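Local coordinates for phosphotriesterase homology protein (Escherichia coli, PDB 1BF6), which hydrolyses phosphorylated glyceryl acetates, as well as aromatic acetates and propionates, using two bound zinc ions, at residues A[266-269]-A[270-273]; A[66-69]-A[70-74]. All coordinates share one frame; numbering follows the deposited sequence.

Contact 1: A[266-269]-A[270-273]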
loop_
_atom_site.group_PDB
_atom_site.type_symbol
_atom_site.label_atom_id
_atom_site.label_comp_id
_atom_site.label_asym_id
_atom_site.label_seq_id
_atom_site.Cartn_x
_atom_site.Cartn_y
_atom_site.Cartn_z
ATOM N N PRO A 266 16.638 8.396 8.780
ATOM C CA PRO A 266 17.727 9.101 9.480
ATOM C C PRO A 266 17.262 10.492 9.946
ATOM O O PRO A 266 17.561 10.899 11.062
ATOM C CB PRO A 266 18.813 9.178 8.419
ATOM C CG PRO A 266 18.692 7.850 7.760
ATOM C CD PRO A 266 17.161 7.724 7.578
ATOM N N GLN A 267 16.465 11.191 9.133
ATOM C CA GLN A 267 15.953 12.516 9.513
ATOM C C GLN A 267 14.972 12.399 10.671
ATOM O O GLN A 267 14.914 13.266 11.538
ATOM C CB GLN A 267 15.283 13.228 8.322
ATOM C CG GLN A 267 16.248 13.579 7.190
ATOM C CD GLN A 267 15.552 14.054 5.907
ATOM O OE1 GLN A 267 16.168 14.726 5.078
ATOM N NE2 GLN A 267 14.289 13.678 5.727
ATOM N N LEU A 268 14.200 11.311 10.673
ATOM C CA LEU A 268 13.232 11.042 11.727
ATOM C C LEU A 268 13.992 10.794 13.044
ATOM O O LEU A 268 13.645 11.351 14.084
ATOM C CB LEU A 268 12.390 9.817 11.353
ATOM C CG LEU A 268 11.155 9.544 12.213
ATOM C CD1 LEU A 268 10.261 10.775 12.229
ATOM C CD2 LEU A 268 10.400 8.333 11.662
ATOM N N ARG A 269 15.027 9.963 12.997
ATOM C CA ARG A 269 15.823 9.695 14.194
ATOM C C ARG A 269 16.500 10.989 14.678
ATOM O O ARG A 269 16.554 11.267 15.882
ATOM C CB ARG A 269 16.865 8.604 13.935
ATOM C CG ARG A 269 16.292 7.191 13.828
ATOM C CD ARG A 269 17.374 6.137 13.889
ATOM N NE ARG A 269 18.353 6.312 12.817
ATOM C CZ ARG A 269 18.493 5.498 11.774
ATOM N NH1 ARG A 269 17.748 4.404 11.656
ATOM N NH2 ARG A 269 19.410 5.771 10.850
ATOM N N GLN A 270 16.957 11.811 13.735
ATOM C CA GLN A 270 17.601 13.078 14.082
ATOM C C GLN A 270 16.635 14.012 14.800
ATOM O O GLN A 270 17.025 14.723 15.728
ATOM C CB GLN A 270 18.193 13.749 12.832
ATOM C CG GLN A 270 19.427 13.023 12.279
ATOM C CD GLN A 270 19.668 13.277 10.789
ATOM O OE1 GLN A 270 19.163 14.251 10.207
ATOM N NE2 GLN A 270 20.433 12.386 10.162
ATOM N N SER A 271 15.361 13.970 14.414
ATOM C CA SER A 271 14.354 14.811 15.045
ATOM C C SER A 271 13.931 14.288 16.418
ATOM O O SER A 271 13.124 14.927 17.097
ATOM C CB SER A 271 13.120 14.963 14.141
ATOM O OG SER A 271 12.436 13.732 13.986
ATOM N N GLY A 272 14.424 13.110 16.805
ATOM C CA GLY A 272 14.078 12.579 18.120
ATOM C C GLY A 272 13.552 11.158 18.290
ATOM O O GLY A 272 13.446 10.688 19.423
ATOM N N PHE A 273 13.214 10.471 17.203
ATOM C CA PHE A 273 12.691 9.104 17.297
ATOM C C PHE A 273 13.780 8.098 17.640
ATOM O O PHE A 273 14.849 8.100 17.028
ATOM C CB PHE A 273 12.061 8.664 15.967
ATOM C CG PHE A 273 10.594 8.993 15.818
ATOM C CD1 PHE A 273 10.117 10.280 16.029
ATOM C CD2 PHE A 273 9.698 8.010 15.386
ATOM C CE1 PHE A 273 8.760 10.594 15.805
ATOM C CE2 PHE A 273 8.344 8.307 15.161
ATOM C CZ PHE A 273 7.874 9.602 15.370
#
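Leu268 lies over one face of the Phe273 ring, five residues on, where helix 259-270 ends and the chain turns back. The leucine fork is spread across the aromatic plane: Leu268 CD1 sits 3.8 Å from the centroid of the Phe273 ring and only 10° off its normal, a CH-pi contact, while Leu268 CD2 lies by the CD2-CE2 side of that ring. Between the two methyls, Leu268 CG rests 3.7 Å from Phe273 CG. The leucine's first torsion brings the fork to the ring, setting CG anti to the backbone N (chi1 -169°) and beside its carbonyl carbon. Beyond this pair, Met281 of helix 275-289 touches both side chains, and His226 of helix 218-230 meets the phenylalanine ring edge-to-face.

The polar half of the turn gathers on Leu268 O. Ser271 OG donates to Leu268 O at 2.7 Å, and Phe273 N reaches the same Leu268 O at 3.3 Å in a fairly straight bond (166° at the hydrogen); the two donors approach from opposite faces of the carbonyl plane. Ser271 OG is also hydrogen-bonded to His226 NE2, which ties the helix end to its neighbour. Gly272 N bonds to Arg269 O at 3.0 Å, from well above that carbonyl's plane. On the outer side, Gln270 lays its extended chain along the Pro266 carbonyl, with CG 3.1 Å from Pro266 O, while Arg269 directs NH1 to Gln275 OE1.

Gly272 has positive phi, at which a side chain would collide with the carbonyl oxygen of Ser271. The two backbone bonds, Phe273 N to Leu268 O and Gly272 N to Arg269 O, make a Schellman motif with its usual apolar pair, here ending one helix of the TIM-barrel fold and leading into the last.

Contact 2: A[66-69]-A[70-74]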
loop_
_atom_site.group_PDB
_atom_site.type_symbol
_atom_site.label_atom_id
_atom_site.label_comp_id
_atom_site.label_asym_id
_atom_site.label_seq_id
_atom_site.Cartn_x
_atom_site.Cartn_y
_atom_site.Cartn_z
ATOM N N LEU A 66 7.359 -13.005 -8.918
ATOM C CA LEU A 66 7.922 -14.306 -8.550
ATOM C C LEU A 66 9.412 -14.312 -8.885
ATOM O O LEU A 66 10.231 -14.855 -8.131
ATOM C CB LEU A 66 7.246 -15.438 -9.336
ATOM C CG LEU A 66 5.849 -15.900 -8.899
ATOM C CD1 LEU A 66 5.298 -16.880 -9.932
ATOM C CD2 LEU A 66 5.923 -16.547 -7.511
ATOM N N ASP A 67 9.741 -13.723 -10.036
ATOM C CA ASP A 67 11.118 -13.645 -10.508
ATOM C C ASP A 67 11.967 -12.748 -9.615
ATOM O O ASP A 67 13.101 -13.105 -9.293
ATOM C CB ASP A 67 11.173 -13.152 -11.958
ATOM C CG ASP A 67 10.617 -14.163 -12.950
ATOM O OD1 ASP A 67 10.390 -15.334 -12.578
ATOM O OD2 ASP A 67 10.402 -13.778 -14.113
ATOM N N VAL A 68 11.424 -11.588 -9.229
ATOM C CA VAL A 68 12.141 -10.658 -8.355
ATOM C C VAL A 68 12.491 -11.376 -7.050
ATOM O O VAL A 68 13.622 -11.292 -6.588
ATOM C CB VAL A 68 11.317 -9.374 -8.061
ATOM C CG1 VAL A 68 11.916 -8.607 -6.892
ATOM C CG2 VAL A 68 11.293 -8.474 -9.288
ATOM N N MET A 69 11.529 -12.109 -6.486
ATOM C CA MET A 69 11.749 -12.862 -5.245
ATOM C C MET A 69 12.838 -13.926 -5.398
ATOM O O MET A 69 13.677 -14.119 -4.512
ATOM C CB MET A 69 10.455 -13.547 -4.789
ATOM C CG MET A 69 9.374 -12.615 -4.281
ATOM S SD MET A 69 8.107 -13.521 -3.312
ATOM C CE MET A 69 6.934 -13.919 -4.605
ATOM N N ARG A 70 12.787 -14.646 -6.509
ATOM C CA ARG A 70 13.746 -15.699 -6.817
ATOM C C ARG A 70 15.173 -15.129 -6.897
ATOM O O ARG A 70 16.112 -15.666 -6.308
ATOM C CB ARG A 70 13.347 -16.336 -8.149
ATOM C CG ARG A 70 14.312 -17.344 -8.720
ATOM C CD ARG A 70 13.925 -18.758 -8.356
ATOM N NE ARG A 70 14.699 -19.726 -9.129
ATOM C CZ ARG A 70 14.886 -20.997 -8.780
ATOM N NH1 ARG A 70 14.349 -21.476 -7.660
ATOM N NH2 ARG A 70 15.642 -21.786 -9.538
ATOM N N GLU A 71 15.301 -13.997 -7.574
ATOM C CA GLU A 71 16.583 -13.330 -7.779
ATOM C C GLU A 71 17.197 -12.696 -6.535
ATOM O O GLU A 71 18.366 -12.918 -6.243
ATOM C CB GLU A 71 16.408 -12.260 -8.867
ATOM C CG GLU A 71 17.629 -11.375 -9.154
ATOM C CD GLU A 71 18.826 -12.147 -9.687
ATOM O OE1 GLU A 71 18.634 -13.042 -10.540
ATOM O OE2 GLU A 71 19.963 -11.850 -9.249
ATOM N N THR A 72 16.393 -11.943 -5.792
ATOM C CA THR A 72 16.854 -11.202 -4.617
ATOM C C THR A 72 16.583 -11.793 -3.224
ATOM O O THR A 72 17.218 -11.392 -2.246
ATOM C CB THR A 72 16.261 -9.788 -4.642
ATOM O OG1 THR A 72 14.839 -9.860 -4.460
ATOM C CG2 THR A 72 16.533 -9.124 -5.980
ATOM N N GLY A 73 15.625 -12.711 -3.118
ATOM C CA GLY A 73 15.316 -13.284 -1.820
ATOM C C GLY A 73 14.342 -12.439 -1.015
ATOM O O GLY A 73 13.962 -12.805 0.101
ATOM N N ILE A 74 13.940 -11.291 -1.555
ATOM C CA ILE A 74 12.992 -10.462 -0.835
ATOM C C ILE A 74 11.618 -11.146 -0.936
ATOM O O ILE A 74 11.401 -11.981 -1.816
ATOM C CB ILE A 74 12.944 -9.016 -1.383
ATOM C CG1 ILE A 74 12.418 -8.076 -0.288
ATOM C CG2 ILE A 74 12.126 -8.951 -2.683
ATOM C CD1 ILE A 74 12.594 -6.617 -0.573
#
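Thr72 closes helix 62-72 by bonding to Val68 O through both its backbone and its side chain. Thr72 CB stands 3.6 Å from Val68 O, and from there the two branches part. Thr72 chi1 (67°) tucks OG1 in over the backbone, flanked by its own N and C, turning the hydroxyl back to where Thr72 OG1 donates to Val68 O at 2.8 Å. The other branch, Thr72 CG2, remains 3.7 Å from the same Val68 O.

The two donors use the acceptor differently. Thr72 N comes almost straight on to Val68 O at 3.0 Å, whereas OG1 arrives 43° out of the carbonyl plane. Thr72 OG1 in turn receives a weak bond from Ile74 N, 3.4 Å away, and has Val68 CG1 beside it. A valine in place of Thr72 would probably leave Val68 O with the backbone donor alone and Ile74 N without its weak acceptor, so that the turn after the helix would be less firmly fixed.

Past the threonine, Gly73 takes positive phi (85°) and Gly73 N bonds to Met69 O at 2.8 Å. The chain then swings across the helix end, bringing Ile74 O to 3.3 Å from Met69 CG. On the inner side Val68 CG1 and Ile74 CG2 meet at 4.2 Å; Met39 of helix 32-44 packs on the valine, and Val47 and Val50 of strand 47-52 on the isoleucine. Such a glycine-terminated helix end hands the chain on to strand 75-80, the second strand of the beta-alpha-beta crossover from strand 47-52 in the TIM barrel.

How the contacts relate
Contacts 1 and 2 solve the same problem, ending a helix of the barrel's outer layer, at two places that do not touch: their centres are 31 Å apart and their nearest atoms about 17 Å. Both use a positive-phi glycine and a hydroxyl bonded to a carbonyl of the last turn, but 270-273 leads into another helix, whereas 70-74 leads into a strand. Neither supplies a zinc ligand. In contact 2 the Val68 side chain is about 11 Å from that of His13, a ligand of one zinc; in contact 1 the Arg269 side chain lies about 7 Å from that of Asp279 and 10 Å from that of Arg283, both glucose-binding residues.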